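Local coordinates for protein FdhC (Acinetobacter nosocomialis, PDB 5KTC) that probably transfers an (R)-3-hydroxybutanoyl group from its coenzyme A thioester to the 3-amino group of a dTDP-linked 3-amino-3,6-dideoxy-D-galactose, at residues F130-M133 and V139-F142. Residues are numbered along the deposited sequence; the frame is centred on the assembly and turned at random.
With COA (coenzyme A), chain D.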
# COMPACT_ATOMS: atom_id res chain seq x y z
N PHE A 130 7.16 -8.51 0.24
CA PHE A 130 7.70 -7.14 0.21
C PHE A 130 8.99 -7.06 1.05
O PHE A 130 9.34 -7.99 1.77
CB PHE A 130 6.67 -6.12 0.76
CG PHE A 130 6.16 -6.45 2.11
CD1 PHE A 130 5.07 -7.29 2.27
CD2 PHE A 130 6.81 -5.97 3.28
CE1 PHE A 130 4.60 -7.61 3.54
CE2 PHE A 130 6.35 -6.30 4.56
CZ PHE A 130 5.24 -7.11 4.68
N GLU A 131 9.66 -5.92 0.95
CA GLU A 131 10.88 -5.69 1.72
C GLU A 131 10.88 -4.31 2.37
O GLU A 131 10.16 -3.42 1.92
CB GLU A 131 12.10 -5.83 0.83
CG GLU A 131 12.23 -4.90 -0.33
CD GLU A 131 11.76 -5.41 -1.66
OE1 GLU A 131 11.35 -4.60 -2.50
OE2 GLU A 131 11.80 -6.61 -1.91
N VAL A 132 11.69 -4.15 3.42
CA VAL A 132 11.77 -2.93 4.20
C VAL A 132 13.25 -2.72 4.52
O VAL A 132 13.93 -3.67 4.94
CB VAL A 132 11.03 -3.09 5.50
CG1 VAL A 132 11.09 -1.85 6.37
CG2 VAL A 132 9.57 -3.51 5.25
N MET A 133 13.76 -1.53 4.29
CA MET A 133 15.18 -1.28 4.58
C MET A 133 15.53 -1.44 6.03
O MET A 133 14.80 -1.02 6.88
CB MET A 133 15.64 0.09 4.10
CG MET A 133 15.89 0.13 2.58
SD MET A 133 16.76 1.64 2.06
CE MET A 133 18.47 1.27 2.53
N VAL A 139 8.67 0.60 10.60
CA VAL A 139 7.97 -0.11 9.49
C VAL A 139 8.13 -1.62 9.66
O VAL A 139 7.19 -2.38 9.47
CB VAL A 139 8.47 0.44 8.12
CG1 VAL A 139 7.81 -0.28 6.93
CG2 VAL A 139 8.18 1.93 8.07
N HIS A 140 9.31 -2.06 10.10
CA HIS A 140 9.48 -3.45 10.52
C HIS A 140 8.44 -3.78 11.56
O HIS A 140 7.72 -4.77 11.46
CB HIS A 140 10.90 -3.74 11.02
CG HIS A 140 11.96 -3.50 9.97
ND1 HIS A 140 12.13 -4.34 8.90
CD2 HIS A 140 12.87 -2.52 9.82
CE1 HIS A 140 13.12 -3.90 8.13
NE2 HIS A 140 13.55 -2.77 8.65
N SER A 141 8.35 -2.92 12.56
CA SER A 141 7.51 -3.18 13.69
C SER A 141 6.01 -3.25 13.29
O SER A 141 5.23 -4.12 13.72
CB SER A 141 7.83 -2.12 14.76
OG SER A 141 6.93 -2.26 15.80
N PHE A 142 5.63 -2.35 12.38
CA PHE A 142 4.30 -2.36 11.82
C PHE A 142 3.93 -3.68 11.18
O PHE A 142 2.89 -4.22 11.44
CB PHE A 142 4.17 -1.25 10.73
CG PHE A 142 2.82 -1.18 10.09
CD1 PHE A 142 2.48 -2.00 9.00
CD2 PHE A 142 1.86 -0.27 10.56
CE1 PHE A 142 1.22 -1.92 8.43
CE2 PHE A 142 0.62 -0.20 9.99
CZ PHE A 142 0.28 -1.02 8.92
N1A COA D . -2.92 -2.06 15.23
C2A COA D . -3.37 -0.90 15.77
N3A COA D . -2.75 0.27 15.58
C4A COA D . -1.71 0.31 14.76
C5A COA D . -1.19 -0.92 14.10
C6A COA D . -1.88 -2.15 14.40
N6A COA D . -1.49 -3.31 13.87
N7A COA D . -0.16 -0.57 13.35
C8A COA D . 0.01 0.76 13.51
N9A COA D . -0.92 1.28 14.37
C1B COA D . -1.08 2.69 14.77
C2B COA D . 0.30 3.29 15.09
O2B COA D . 0.71 3.07 16.44
C3B COA D . 0.10 4.73 14.73
O3B COA D . -0.64 5.34 15.79
P3B COA D . 0.09 6.36 16.80
O7A COA D . -0.30 7.71 16.18
O8A COA D . -0.72 5.93 17.98
O9A COA D . 1.57 6.05 16.79
C4B COA D . -0.80 4.66 13.52
O4B COA D . -1.58 3.46 13.66
C5B COA D . -0.05 4.78 12.20
O5B COA D . 0.92 3.76 12.10
P1A COA D . 2.44 4.14 11.94
O1A COA D . 3.26 2.88 12.10
O2A COA D . 2.85 5.43 12.59
O3A COA D . 2.65 4.42 10.35
P2A COA D . 2.94 5.72 9.55
O4A COA D . 1.85 6.75 9.64
O5A COA D . 4.35 6.24 9.80
O6A COA D . 2.89 5.19 8.04
CBP COA D . 4.53 4.76 6.30
CCP COA D . 3.89 4.28 7.61
CDP COA D . 5.62 3.77 5.96
CEP COA D . 3.50 4.80 5.18
CAP COA D . 5.12 6.18 6.51
OAP COA D . 5.87 6.12 7.77
C9P COA D . 5.94 6.68 5.39
O9P COA D . 5.51 7.21 4.35
N8P COA D . 7.26 6.49 5.57
C7P COA D . 8.18 6.90 4.58
C6P COA D . 8.19 6.09 3.31
C5P COA D . 8.61 4.67 3.61
O5P COA D . 9.64 4.48 4.28
N4P COA D . 7.81 3.71 3.18
C3P COA D . 8.03 2.31 3.52
C2P COA D . 9.17 1.67 2.71
S1P COA D . 9.54 0.01 3.40
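H140 reaches from helix 137-146 to two adjacent strands, using both ring nitrogens. NE2 donates to the carbonyl oxygen of M133 at 2.8 Å, a moderately bent bond (N-H...O 149°) that comes in from above the carbonyl plane, while ND1 is hydrogen-bonded to the hydroxyl of Y160 on strand 157-163. Two bonds at different ring positions fix the rotation of the imidazole, and V132 packs against its flat side: CG1 lies over one face, displaced toward the CE1-NE2 side, 3.5 Å from the centroid, in a CH-pi contact. That methyl stands anti to the backbone N (chi1 180°) and also meets V139 CG1 at 3.7 Å, so one branch of V132 serves both helix residues. Coenzyme A lies against the same joint. V139 CG2 touches its pantetheine methyl CDP at 3.8 Å. E131 O is 3.8 Å from the thiol sulfur S1P and accepts a hydrogen bond from a nitrogen of the bound sugar-nucleotide product, probably that of the new amide. Farther along the helix, F142 CD2 approaches the adenine N7A obliquely at 3.5 Å. Strand 127-133 and helix 137-146 form the strand-helix pair after the GNAT pyrophosphate-binding unit, lining the splay where the pantetheine arm lies.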